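Local coordinates for peptidase, C14 family (Geobacter sulfurreducens PCA, PDB 3BIJ), which is of unknown biological function but has a caspase-like fold of the C14 peptidase family and is probably a cysteine endopeptidase, at residues V60-A63 against I64-A68; Q169-A172 against M173-R177; N179-F182 against Y183-Q187; G207-D210 against N211-S214. All blocks are in the same frame, centred on the assembly; numbering follows the deposited sequence.

Interaction 1 (V60-A63 against I64-A68)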
ATOM      1  N   VAL A  60      18.069  27.864 -28.838  1.00 46.65           N
ATOM      2  CA  VAL A  60      18.709  27.721 -27.536  1.00 40.89           C
ATOM      3  C   VAL A  60      20.226  27.874 -27.666  1.00 42.53           C
ATOM      4  O   VAL A  60      20.835  28.623 -26.913  1.00 41.76           O
ATOM      5  CB  VAL A  60      18.389  26.342 -26.895  1.00 42.75           C
ATOM      6  CG1 VAL A  60      19.246  26.128 -25.661  1.00 38.02           C
ATOM      7  CG2 VAL A  60      16.917  26.264 -26.524  1.00 41.40           C
ATOM      8  N   ILE A  61      20.828  27.171 -28.625  1.00 39.71           N
ATOM      9  CA  ILE A  61      22.274  27.236 -28.832  1.00 35.71           C
ATOM     10  C   ILE A  61      22.703  28.651 -29.159  1.00 40.17           C
ATOM     11  O   ILE A  61      23.692  29.154 -28.628  1.00 49.47           O
ATOM     12  CB  ILE A  61      22.711  26.298 -29.966  1.00 38.45           C
ATOM     13  CG1 ILE A  61      22.475  24.845 -29.545  1.00 39.72           C
ATOM     14  CG2 ILE A  61      24.172  26.507 -30.293  1.00 40.32           C
ATOM     15  CD1 ILE A  61      22.614  23.847 -30.674  1.00 34.13           C
ATOM     16  N   ASP A  62      21.944  29.294 -30.032  1.00 39.65           N
ATOM     17  CA  ASP A  62      22.227  30.660 -30.442  1.00 37.96           C
ATOM     18  C   ASP A  62      22.074  31.667 -29.311  1.00 37.95           C
ATOM     19  O   ASP A  62      22.895  32.565 -29.172  1.00 38.05           O
ATOM     20  CB  ASP A  62      21.313  31.048 -31.601  1.00 51.95           C
ATOM     21  CG  ASP A  62      21.549  32.461 -32.076  1.00 64.98           C
ATOM     22  OD1 ASP A  62      20.949  33.387 -31.482  1.00 76.24           O
ATOM     23  OD2 ASP A  62      22.342  32.644 -33.038  1.00 63.30           O
ATOM     24  N   ALA A  63      21.017  31.529 -28.511  1.00 37.92           N
ATOM     25  CA  ALA A  63      20.791  32.445 -27.397  1.00 28.83           C
ATOM     26  C   ALA A  63      21.938  32.362 -26.396  1.00 42.42           C
ATOM     27  O   ALA A  63      22.492  33.388 -25.990  1.00 47.09           O
ATOM     28  CB  ALA A  63      19.475  32.124 -26.706  1.00 31.92           C
ATOM     29  N   ILE A  64      22.293  31.145 -25.990  1.00 41.81           N
ATOM     30  CA  ILE A  64      23.379  30.974 -25.038  1.00 45.30           C
ATOM     31  C   ILE A  64      24.653  31.530 -25.660  1.00 50.39           C
ATOM     32  O   ILE A  64      25.459  32.165 -24.978  1.00 57.63           O
ATOM     33  CB  ILE A  64      23.599  29.486 -24.664  1.00 39.51           C
ATOM     34  CG1 ILE A  64      22.343  28.918 -24.005  1.00 42.81           C
ATOM     35  CG2 ILE A  64      24.764  29.363 -23.677  1.00 47.86           C
ATOM     36  CD1 ILE A  64      22.402  27.423 -23.745  1.00 39.62           C
ATOM     37  N   GLY A  65      24.819  31.301 -26.960  1.00 46.30           N
ATOM     38  CA  GLY A  65      26.003  31.791 -27.649  1.00 52.26           C
ATOM     39  C   GLY A  65      26.099  33.301 -27.574  1.00 49.86           C
ATOM     40  O   GLY A  65      27.158  33.866 -27.288  1.00 48.94           O
ATOM     41  N   LYS A  66      24.978  33.959 -27.836  1.00 47.40           N
ATOM     42  CA  LYS A  66      24.931  35.408 -27.786  1.00 54.38           C
ATOM     43  C   LYS A  66      25.422  35.853 -26.414  1.00 60.33           C
ATOM     44  O   LYS A  66      26.387  36.619 -26.302  1.00 68.87           O
ATOM     45  CB  LYS A  66      23.502  35.899 -28.028  1.00 44.87           C
ATOM     46  CG  LYS A  66      22.957  35.556 -29.412  1.00 53.02           C
ATOM     47  CD  LYS A  66      23.820  36.180 -30.510  1.00 70.86           C
ATOM     48  CE  LYS A  66      23.343  35.845 -31.936  1.00 75.93           C
ATOM     49  NZ  LYS A  66      21.966  36.343 -32.257  1.00 76.91           N
ATOM     50  N   ALA A  67      24.768  35.346 -25.372  1.00 57.49           N
ATOM     51  CA  ALA A  67      25.132  35.680 -23.997  1.00 57.85           C
ATOM     52  C   ALA A  67      26.625  35.532 -23.728  1.00 57.72           C
ATOM     53  O   ALA A  67      27.260  36.456 -23.224  1.00 57.81           O
ATOM     54  CB  ALA A  67      24.350  34.815 -23.026  1.00 53.32           C
ATOM     55  N   ALA A  68      27.185  34.379 -24.069  1.00 54.34           N
ATOM     56  CA  ALA A  68      28.603  34.144 -23.834  1.00 58.38           C
ATOM     57  C   ALA A  68      29.475  35.253 -24.413  1.00 56.37           C
ATOM     58  O   ALA A  68      30.528  35.566 -23.855  1.00 59.85           O
ATOM     59  CB  ALA A  68      29.013  32.794 -24.408  1.00 52.60           C
TER

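Interaction 2 (Q169-A172 against M173-R177)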
ATOM      1  N   GLN A 169      12.527   5.424 -21.438  1.00 44.74           N
ATOM      2  CA  GLN A 169      13.599   4.731 -22.133  1.00 49.12           C
ATOM      3  C   GLN A 169      13.212   4.193 -23.495  1.00 50.68           C
ATOM      4  O   GLN A 169      14.007   4.231 -24.433  1.00 54.00           O
ATOM      5  CB  GLN A 169      14.137   3.599 -21.269  1.00 48.65           C
ATOM      6  CG  GLN A 169      14.811   4.085 -20.009  1.00 54.13           C
ATOM      7  CD  GLN A 169      15.455   2.960 -19.233  1.00 62.90           C
ATOM      8  OE1 GLN A 169      16.058   3.188 -18.185  1.00 67.00           O
ATOM      9  NE2 GLN A 169      15.333   1.733 -19.743  1.00 64.81           N
ATOM     10  N   SER A 170      11.996   3.680 -23.621  1.00 48.18           N
ATOM     11  CA  SER A 170      11.576   3.160 -24.911  1.00 46.63           C
ATOM     12  C   SER A 170      11.636   4.248 -25.982  1.00 47.79           C
ATOM     13  O   SER A 170      12.195   4.042 -27.060  1.00 46.65           O
ATOM     14  CB  SER A 170      10.175   2.592 -24.798  1.00 47.57           C
ATOM     15  OG  SER A 170      10.196   1.540 -23.852  1.00 71.90           O
ATOM     16  N   VAL A 171      11.070   5.411 -25.669  1.00 43.54           N
ATOM     17  CA  VAL A 171      11.064   6.541 -26.583  1.00 44.26           C
ATOM     18  C   VAL A 171      12.481   7.015 -26.872  1.00 47.54           C
ATOM     19  O   VAL A 171      12.792   7.393 -27.996  1.00 52.89           O
ATOM     20  CB  VAL A 171      10.265   7.720 -25.997  1.00 49.33           C
ATOM     21  CG1 VAL A 171      10.407   8.953 -26.890  1.00 55.50           C
ATOM     22  CG2 VAL A 171       8.803   7.337 -25.866  1.00 40.37           C
ATOM     23  N   ALA A 172      13.341   6.998 -25.860  1.00 45.52           N
ATOM     24  CA  ALA A 172      14.714   7.444 -26.034  1.00 39.09           C
ATOM     25  C   ALA A 172      15.425   6.653 -27.126  1.00 50.53           C
ATOM     26  O   ALA A 172      16.116   7.229 -27.964  1.00 52.99           O
ATOM     27  CB  ALA A 172      15.469   7.317 -24.732  1.00 43.54           C
HETATM   28  N   MSE A 173      15.254   5.333 -27.107  1.00 48.54           N
HETATM   29  CA  MSE A 173      15.883   4.457 -28.088  1.00 47.14           C
HETATM   30  C   MSE A 173      15.195   4.575 -29.439  1.00 49.17           C
HETATM   31  O   MSE A 173      15.843   4.620 -30.489  1.00 45.76           O
HETATM   32  CB  MSE A 173      15.825   3.006 -27.609  1.00 55.85           C
HETATM   33  CG  MSE A 173      16.418   2.792 -26.211  1.00 70.52           C
HETATM   34 SE   MSE A 173      16.315   0.941 -25.575  1.00 76.38          SE
HETATM   35  CE  MSE A 173      14.355   0.775 -25.509  1.00 80.67           C
ATOM     36  N   ARG A 174      13.870   4.608 -29.408  1.00 43.86           N
ATOM     37  CA  ARG A 174      13.105   4.733 -30.634  1.00 45.74           C
ATOM     38  C   ARG A 174      13.497   6.040 -31.344  1.00 47.59           C
ATOM     39  O   ARG A 174      13.702   6.056 -32.560  1.00 40.84           O
ATOM     40  CB  ARG A 174      11.603   4.720 -30.320  1.00 55.46           C
ATOM     41  CG  ARG A 174      10.721   4.601 -31.566  1.00 65.45           C
ATOM     42  CD  ARG A 174       9.300   5.037 -31.297  1.00 64.18           C
ATOM     43  NE  ARG A 174       8.447   3.979 -30.785  1.00 80.05           N
ATOM     44  CZ  ARG A 174       7.219   4.191 -30.308  1.00 93.08           C
ATOM     45  NH1 ARG A 174       6.478   3.178 -29.865  1.00 99.57           N
ATOM     46  NH2 ARG A 174       6.731   5.425 -30.253  1.00 91.40           N
ATOM     47  N   THR A 175      13.605   7.128 -30.578  1.00 37.37           N
ATOM     48  CA  THR A 175      13.981   8.424 -31.136  1.00 36.11           C
ATOM     49  C   THR A 175      15.373   8.327 -31.743  1.00 41.36           C
ATOM     50  O   THR A 175      15.647   8.877 -32.813  1.00 49.51           O
ATOM     51  CB  THR A 175      13.978   9.533 -30.061  1.00 34.81           C
ATOM     52  OG1 THR A 175      12.654   9.692 -29.543  1.00 46.85           O
ATOM     53  CG2 THR A 175      14.436  10.863 -30.646  1.00 33.86           C
ATOM     54  N   TYR A 176      16.261   7.618 -31.064  1.00 41.23           N
ATOM     55  CA  TYR A 176      17.609   7.469 -31.578  1.00 48.02           C
ATOM     56  C   TYR A 176      17.586   6.734 -32.914  1.00 46.15           C
ATOM     57  O   TYR A 176      18.143   7.214 -33.898  1.00 47.88           O
ATOM     58  CB  TYR A 176      18.479   6.698 -30.587  1.00 47.55           C
ATOM     59  CG  TYR A 176      19.829   6.332 -31.153  1.00 50.75           C
ATOM     60  CD1 TYR A 176      20.836   7.289 -31.297  1.00 48.02           C
ATOM     61  CD2 TYR A 176      20.083   5.040 -31.581  1.00 44.32           C
ATOM     62  CE1 TYR A 176      22.062   6.959 -31.860  1.00 49.03           C
ATOM     63  CE2 TYR A 176      21.297   4.701 -32.141  1.00 54.33           C
ATOM     64  CZ  TYR A 176      22.284   5.661 -32.282  1.00 53.06           C
ATOM     65  OH  TYR A 176      23.488   5.315 -32.847  1.00 46.36           O
ATOM     66  N   ARG A 177      16.949   5.565 -32.944  1.00 52.00           N
ATOM     67  CA  ARG A 177      16.869   4.775 -34.170  1.00 46.28           C
ATOM     68  C   ARG A 177      16.280   5.579 -35.324  1.00 42.80           C
ATOM     69  O   ARG A 177      16.804   5.548 -36.432  1.00 37.24           O
ATOM     70  CB  ARG A 177      16.034   3.504 -33.950  1.00 50.98           C
ATOM     71  CG  ARG A 177      16.661   2.504 -32.970  1.00 65.72           C
ATOM     72  CD  ARG A 177      15.950   1.143 -32.980  1.00 56.08           C
ATOM     73  NE  ARG A 177      14.544   1.234 -32.577  1.00 53.63           N
ATOM     74  CZ  ARG A 177      14.114   1.230 -31.318  1.00 54.27           C
ATOM     75  NH1 ARG A 177      14.977   1.129 -30.312  1.00 56.31           N
ATOM     76  NH2 ARG A 177      12.817   1.340 -31.072  1.00 52.18           N
TER
HETATM   77  O   HOH W   1      12.553   1.181 -28.523  1.00 36.26           O

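Interaction 3 (N179-F182 against Y183-Q187)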
ATOM      1  N   ASN A 179      16.472   8.551 -35.869  1.00 42.79           N
ATOM      2  CA  ASN A 179      17.353   9.651 -36.233  1.00 42.58           C
ATOM      3  C   ASN A 179      18.820   9.265 -36.070  1.00 41.33           C
ATOM      4  O   ASN A 179      19.630  10.061 -35.609  1.00 45.07           O
ATOM      5  CB  ASN A 179      17.018  10.891 -35.383  1.00 27.34           C
ATOM      6  CG  ASN A 179      15.590  11.404 -35.620  1.00 40.92           C
ATOM      7  OD1 ASN A 179      15.237  11.828 -36.730  1.00 33.76           O
ATOM      8  ND2 ASN A 179      14.763  11.360 -34.576  1.00 32.91           N
ATOM      9  N   ARG A 180      19.144   8.039 -36.459  1.00 51.18           N
ATOM     10  CA  ARG A 180      20.503   7.505 -36.379  1.00 62.93           C
ATOM     11  C   ARG A 180      21.620   8.457 -36.803  1.00 67.30           C
ATOM     12  O   ARG A 180      22.507   8.801 -36.009  1.00 70.83           O
ATOM     13  CB  ARG A 180      20.593   6.254 -37.240  1.00 71.85           C
ATOM     14  CG  ARG A 180      20.330   5.016 -36.495  1.00 78.47           C
ATOM     15  CD  ARG A 180      21.563   4.835 -35.662  1.00 85.45           C
ATOM     16  NE  ARG A 180      21.852   3.461 -35.556  1.00 92.34           N
ATOM     17  CZ  ARG A 180      22.858   2.671 -35.886  1.00 99.21           C
ATOM     18  NH1 ARG A 180      22.594   1.427 -35.555  1.00 99.66           N
ATOM     19  NH2 ARG A 180      24.020   2.987 -36.463  1.00 97.38           N
ATOM     20  N   GLU A 181      21.580   8.861 -38.069  1.00 66.53           N
ATOM     21  CA  GLU A 181      22.594   9.749 -38.626  1.00 64.85           C
ATOM     22  C   GLU A 181      22.658  11.083 -37.886  1.00 57.55           C
ATOM     23  O   GLU A 181      23.741  11.599 -37.612  1.00 61.09           O
ATOM     24  CB  GLU A 181      22.322   9.978 -40.118  1.00 65.63           C
ATOM     25  CG  GLU A 181      23.449  10.672 -40.876  1.00 75.20           C
ATOM     26  CD  GLU A 181      23.103  10.919 -42.344  1.00 81.54           C
ATOM     27  OE1 GLU A 181      22.210  11.758 -42.625  1.00 81.31           O
ATOM     28  OE2 GLU A 181      23.719  10.264 -43.220  1.00 79.07           O
ATOM     29  N   PHE A 182      21.500  11.632 -37.543  1.00 54.12           N
ATOM     30  CA  PHE A 182      21.462  12.908 -36.848  1.00 48.75           C
ATOM     31  C   PHE A 182      22.250  12.913 -35.526  1.00 48.62           C
ATOM     32  O   PHE A 182      23.153  13.724 -35.341  1.00 48.69           O
ATOM     33  CB  PHE A 182      20.007  13.315 -36.607  1.00 52.92           C
ATOM     34  CG  PHE A 182      19.856  14.608 -35.866  1.00 58.16           C
ATOM     35  CD1 PHE A 182      19.559  14.613 -34.507  1.00 53.45           C
ATOM     36  CD2 PHE A 182      20.022  15.826 -36.520  1.00 60.63           C
ATOM     37  CE1 PHE A 182      19.427  15.808 -33.809  1.00 53.21           C
ATOM     38  CE2 PHE A 182      19.893  17.031 -35.829  1.00 62.18           C
ATOM     39  CZ  PHE A 182      19.594  17.019 -34.468  1.00 56.08           C
ATOM     40  N   TYR A 183      21.922  12.002 -34.616  1.00 45.19           N
ATOM     41  CA  TYR A 183      22.607  11.949 -33.332  1.00 45.82           C
ATOM     42  C   TYR A 183      24.025  11.421 -33.431  1.00 50.11           C
ATOM     43  O   TYR A 183      24.902  11.822 -32.667  1.00 45.79           O
ATOM     44  CB  TYR A 183      21.794  11.123 -32.329  1.00 45.95           C
ATOM     45  CG  TYR A 183      20.570  11.862 -31.859  1.00 42.73           C
ATOM     46  CD1 TYR A 183      20.694  13.003 -31.076  1.00 34.55           C
ATOM     47  CD2 TYR A 183      19.289  11.482 -32.274  1.00 40.65           C
ATOM     48  CE1 TYR A 183      19.589  13.754 -30.720  1.00 34.21           C
ATOM     49  CE2 TYR A 183      18.166  12.234 -31.922  1.00 39.76           C
ATOM     50  CZ  TYR A 183      18.331  13.373 -31.144  1.00 41.30           C
ATOM     51  OH  TYR A 183      17.247  14.146 -30.797  1.00 45.26           O
ATOM     52  N   ASP A 184      24.270  10.522 -34.374  1.00 60.77           N
ATOM     53  CA  ASP A 184      25.615   9.997 -34.515  1.00 63.70           C
ATOM     54  C   ASP A 184      26.553  11.115 -34.935  1.00 66.13           C
ATOM     55  O   ASP A 184      27.702  11.167 -34.496  1.00 71.59           O
ATOM     56  CB  ASP A 184      25.655   8.855 -35.530  1.00 68.72           C
ATOM     57  CG  ASP A 184      25.034   7.578 -34.989  1.00 73.75           C
ATOM     58  OD1 ASP A 184      25.340   7.227 -33.828  1.00 83.63           O
ATOM     59  OD2 ASP A 184      24.251   6.922 -35.715  1.00 75.25           O
ATOM     60  N   THR A 185      26.069  12.016 -35.780  1.00 60.87           N
ATOM     61  CA  THR A 185      26.896  13.132 -36.223  1.00 61.92           C
ATOM     62  C   THR A 185      27.204  14.046 -35.049  1.00 63.93           C
ATOM     63  O   THR A 185      28.346  14.439 -34.839  1.00 64.26           O
ATOM     64  CB  THR A 185      26.189  13.947 -37.310  1.00 63.70           C
ATOM     65  OG1 THR A 185      26.033  13.135 -38.479  1.00 53.23           O
ATOM     66  CG2 THR A 185      27.001  15.179 -37.661  1.00 56.50           C
ATOM     67  N   ILE A 186      26.169  14.378 -34.287  1.00 68.85           N
ATOM     68  CA  ILE A 186      26.311  15.234 -33.125  1.00 67.48           C
ATOM     69  C   ILE A 186      27.297  14.626 -32.138  1.00 67.00           C
ATOM     70  O   ILE A 186      28.198  15.301 -31.649  1.00 63.36           O
ATOM     71  CB  ILE A 186      24.956  15.410 -32.419  1.00 71.02           C
ATOM     72  CG1 ILE A 186      23.982  16.129 -33.351  1.00 76.86           C
ATOM     73  CG2 ILE A 186      25.137  16.173 -31.118  1.00 80.35           C
ATOM     74  CD1 ILE A 186      22.599  16.305 -32.784  1.00 68.80           C
ATOM     75  N   GLN A 187      27.115  13.338 -31.865  1.00 66.84           N
ATOM     76  CA  GLN A 187      27.955  12.617 -30.915  1.00 74.60           C
ATOM     77  C   GLN A 187      29.436  12.593 -31.310  1.00 79.90           C
ATOM     78  O   GLN A 187      30.308  12.476 -30.442  1.00 80.22           O
ATOM     79  CB  GLN A 187      27.438  11.179 -30.757  1.00 73.45           C
ATOM     80  CG  GLN A 187      27.691  10.540 -29.383  1.00 74.70           C
ATOM     81  CD  GLN A 187      26.830  11.153 -28.278  1.00 74.51           C
ATOM     82  OE1 GLN A 187      27.179  12.182 -27.677  1.00 68.31           O
ATOM     83  NE2 GLN A 187      25.691  10.526 -28.019  1.00 60.21           N
TER

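Interaction 4 (G207-D210 against N211-S214)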
ATOM      1  N   GLY A 207      16.608  19.962 -10.201  1.00 43.20           N
ATOM      2  CA  GLY A 207      15.442  19.554  -9.438  1.00 33.89           C
ATOM      3  C   GLY A 207      15.571  18.276  -8.630  1.00 38.91           C
ATOM      4  O   GLY A 207      14.813  18.041  -7.684  1.00 42.52           O
ATOM      5  N   CYS A 208      16.522  17.425  -8.988  1.00 40.94           N
ATOM      6  CA  CYS A 208      16.681  16.177  -8.251  1.00 36.65           C
ATOM      7  C   CYS A 208      18.082  15.577  -8.383  1.00 34.14           C
ATOM      8  O   CYS A 208      18.928  16.102  -9.107  1.00 33.64           O
ATOM      9  CB  CYS A 208      15.638  15.164  -8.739  1.00 43.77           C
ATOM     10  SG  CYS A 208      15.887  14.602 -10.450  1.00 43.91           S
ATOM     11  N   GLN A 209      18.307  14.471  -7.672  1.00 33.70           N
ATOM     12  CA  GLN A 209      19.584  13.760  -7.693  1.00 37.99           C
ATOM     13  C   GLN A 209      19.600  12.818  -8.900  1.00 44.02           C
ATOM     14  O   GLN A 209      18.547  12.514  -9.476  1.00 34.49           O
ATOM     15  CB  GLN A 209      19.774  12.929  -6.418  1.00 33.29           C
ATOM     16  CG  GLN A 209      19.667  13.709  -5.119  1.00 29.96           C
ATOM     17  CD  GLN A 209      20.751  14.740  -4.953  1.00 26.42           C
ATOM     18  OE1 GLN A 209      20.526  15.780  -4.351  1.00 41.33           O
ATOM     19  NE2 GLN A 209      21.944  14.451  -5.465  1.00 34.08           N
ATOM     20  N   ASP A 210      20.794  12.351  -9.265  1.00 36.22           N
ATOM     21  CA  ASP A 210      20.982  11.451 -10.399  1.00 32.20           C
ATOM     22  C   ASP A 210      20.242  10.116 -10.256  1.00 41.07           C
ATOM     23  O   ASP A 210      19.999   9.412 -11.242  1.00 32.89           O
ATOM     24  CB  ASP A 210      22.473  11.184 -10.613  1.00 43.45           C
ATOM     25  CG  ASP A 210      23.228  12.425 -11.002  1.00 52.07           C
ATOM     26  OD1 ASP A 210      24.479  12.371 -11.086  1.00 59.45           O
ATOM     27  OD2 ASP A 210      22.565  13.463 -11.229  1.00 51.85           O
ATOM     28  N   ASN A 211      19.902   9.759  -9.025  1.00 42.86           N
ATOM     29  CA  ASN A 211      19.180   8.522  -8.792  1.00 42.13           C
ATOM     30  C   ASN A 211      17.710   8.812  -8.531  1.00 37.72           C
ATOM     31  O   ASN A 211      16.967   7.937  -8.093  1.00 32.43           O
ATOM     32  CB  ASN A 211      19.757   7.760  -7.596  1.00 42.34           C
ATOM     33  CG  ASN A 211      19.586   8.505  -6.286  1.00 46.44           C
ATOM     34  OD1 ASN A 211      19.593   7.896  -5.218  1.00 51.05           O
ATOM     35  ND2 ASN A 211      19.445   9.829  -6.360  1.00 35.06           N
ATOM     36  N   GLN A 212      17.283  10.045  -8.781  1.00 41.86           N
ATOM     37  CA  GLN A 212      15.881  10.389  -8.554  1.00 41.50           C
ATOM     38  C   GLN A 212      15.228  10.898  -9.828  1.00 36.88           C
ATOM     39  O   GLN A 212      15.866  10.973 -10.873  1.00 29.66           O
ATOM     40  CB  GLN A 212      15.758  11.447  -7.454  1.00 37.67           C
ATOM     41  CG  GLN A 212      16.305  11.010  -6.109  1.00 39.61           C
ATOM     42  CD  GLN A 212      16.277  12.130  -5.111  1.00 42.67           C
ATOM     43  OE1 GLN A 212      16.657  13.255  -5.432  1.00 45.30           O
ATOM     44  NE2 GLN A 212      15.828  11.840  -3.889  1.00 47.11           N
ATOM     45  N   LEU A 213      13.943  11.221  -9.732  1.00 38.33           N
ATOM     46  CA  LEU A 213      13.193  11.747 -10.864  1.00 40.11           C
ATOM     47  C   LEU A 213      12.537  13.026 -10.402  1.00 44.42           C
ATOM     48  O   LEU A 213      12.234  13.171  -9.215  1.00 46.00           O
ATOM     49  CB  LEU A 213      12.111  10.770 -11.313  1.00 35.44           C
ATOM     50  CG  LEU A 213      12.538   9.518 -12.072  1.00 30.25           C
ATOM     51  CD1 LEU A 213      11.289   8.792 -12.494  1.00 28.03           C
ATOM     52  CD2 LEU A 213      13.383   9.883 -13.298  1.00 33.06           C
ATOM     53  N   SER A 214      12.323  13.951 -11.336  1.00 45.30           N
ATOM     54  CA  SER A 214      11.696  15.237 -11.023  1.00 44.10           C
ATOM     55  C   SER A 214      10.225  15.220 -11.377  1.00 41.06           C
ATOM     56  O   SER A 214       9.849  14.911 -12.505  1.00 43.89           O
ATOM     57  CB  SER A 214      12.389  16.376 -11.774  1.00 37.07           C
ATOM     58  OG  SER A 214      13.647  16.651 -11.202  1.00 40.81           O
TER

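Interaction 1 (V60-A63 against I64-A68)
Val60 and Ile64 form the packed side of this helical turn, their side chains lying next to each other and pointing the same way. Contact is made by Val60 CG1 and Ile64 CD1, 3.9 Å apart. Ile64 has CG1 beside its own backbone N (chi1 -61°), which sends the long branch back along the helix, and its CG1 settles 3.3 Å from Val60 O. That carbonyl also accepts the amide of Ile64, an almost straight bond with Ile64 N 3.1 Å from Val60 O. Beyond the pair lies the hydrophobic interior: Val60 touches Leu9, while Ile64 reaches Leu7 and Leu79 of the sheet, Leu115 and Leu118 of helix 112-119, and Phe122. Helix 57-70 is the connecting helix of a right-handed beta-alpha-beta crossover from strand 46-51 to strand 76-89, and it covers strand 4-10, which lies between them. One turn on, Ala67 N binds Ala63 O at 3.1 Å; the Ala63 methyl rests on Leu7 and that of Ala67 on Phe77 and Phe122. The outward side is far looser. There Asp62 and Lys66, both exposed, make an i to i+4 salt bridge in which Lys66 NZ stands 3.2 Å from Asp62 OD1, a weak bond. Lys66 arrives by folding at chi2 (-60°) and again at chi4, which brings its CE up to the carboxylate oxygens, 3.5 Å from both Asp62 OD1 and Asp62 OD2. Gly65, on the same turn, offers only its backbone, with Gly65 N 2.9 Å from Ile61 O.

Interaction 2 (Q169-A172 against M173-R177)
Met173, present as selenomethionine, folds back over the first turn of helix 169-178 against Gln169 and Ser170. Its chain runs extended to the selenium and then bends at chi3 (-64°), which brings Met173 CE to 3.7 Å from Ser170 CA, while Met173 CG rests 3.3 Å from Gln169 O. Arg174 follows, its N 2.9 Å from Ser170 O, but its guanidinium leads off to Gly20 O and, weakly, to Phe219 O of a second subunit. Thr175 uses two donors. With its hydroxyl beside the backbone N (chi1 -63°), Thr175 OG1 donates to Val171 O at 2.8 Å. Thr175 N binds the same oxygen at 2.7 Å, coming from the other face of the carbonyl plane, and the Val171 CG1 methyl approaches the hydroxyl at a slant. Tyr176 gives its amide to Ala172 O and carries its ring away, past Val88 and Pro89, to hydrogen-bond Asp184. Arg177 closes the walk: one face of its guanidinium meets Met173 O and Arg174 CA, both toward its rim, and through a water in its own plane the group works back to the first turn. This water is 2.6 Å from Arg177 NH2, and it donates to Ser170 O at 3.2 Å. Arg177 NH2 also forms a salt bridge with Asp35 of the second subunit, and Ser170 OG bonds Asn220 there. The buried carbonyl of Val171 is thus doubly satisfied within the helix, whereas that of Ser170 has a water as second donor, which ties the helix backbone to a charged subunit interface.

Interaction 3 (N179-F182 against Y183-Q187)
Glu181 O is gripped twice by Thr185: the hydroxyl, Thr185 OG1, donates to it at 2.9 Å and the amide, Thr185 N, at 3.0 Å, from opposite faces of the carbonyl plane. A chi1 of -65° turns the hydroxyl back toward the preceding turn, on the exposed side of helix 180-189. On the inner side the contact is aromatic. Phe182 turns its edge to the face of Tyr183 in a T-shaped stack, centroids 4.9 Å apart and planes at 85°, with Phe182 CD1 above the middle of the tyrosine ring. Over one face of Phe182, toward its rim, sits Ile186 CD1, a CH-pi contact 3.8 Å from the ring centroid. Tyr183 and Ile186 both rest on Ile111, and Tyr183 OH bonds Glu109 N. Asn179 occupies the N-cap position but makes no capping bond; its ND2 instead binds His18 O and Thr175 O. Asp184, though one turn from Arg180, keeps its OD2 4.0 Å from Arg180 NH2, longer than a salt bridge, while OD1 binds Tyr176 OH. The turn therefore seems to depend on ring packing and neutral hydrogen bonds, with charge attraction probably adding only modestly.

Interaction 4 (G207-D210 against N211-S214)
Gly207 sets its carbonyl carbon 3.6 Å from Ser214 OG, where the two ends of the loop come together. A bond from Ser214 OG to Ser134 O fixes that hydroxyl. Next, Cys208 points its side chain across the loop. Its sulfur sits between the backbone N and the carbonyl carbon (chi1 67°), which brings Cys208 SG to 3.1 Å from Ser214 OG; Cys208 CB, placed by the backbone, packs 3.9 Å from Gln212 CB. Gln209 then opens a type I beta turn that ends at Gln212, and the pair is linked twice. Gln212 N lies 2.9 Å from Gln209 O, well above the carbonyl plane, and in return the side chain of Gln212 reaches back, so that Gln209 N donates to Gln212 OE1 at 3.0 Å, in the amide plane and on a lone pair. The same oxygen accepts Thr256 N, while Gln212 NE2 bonds Pro253 O of a third subunit, and the amide is thereby held at both ends. Asp210, at the second position of the turn, is turned outward to a salt bridge with Lys245 of that subunit; its carbonyl oxygen, like that of Gln212, binds Lys142 NZ. Gln209 and Gln212 also pack on their own counterparts in the third subunit. The loop follows strand 201-206 and leads to strand 215-216. Cys208, Leu213 and Ser214 touch Cys135, in the loop after strand 127-133, where caspase-like peptidases carry their catalytic cysteine, and Lys142 and Tyr146 approach from helix 140-145 and just beyond it.

In the fold
The four contacts follow one another along the chain, all within the caspase domain. Interaction 1 belongs to a helix packed on the central sheet; interaction 4 lies across the chain's centre from it, their centres 26 Å apart, in the loop after strand 201-206 of that sheet. Interactions 2 and 3 sit on consecutive helices, 169-178 and 180-189, with centres 13 Å apart, and they touch through the Tyr176-Asp184 bond and the packing of Thr175 and Tyr176 on Tyr183. Interaction 3 comes within about 8 Å of interaction 1 at the nearest atoms. Interactions 2 and 4, with centres 21 Å apart, face different neighbouring subunits, so these two contacts take part in assembly as well as in the fold.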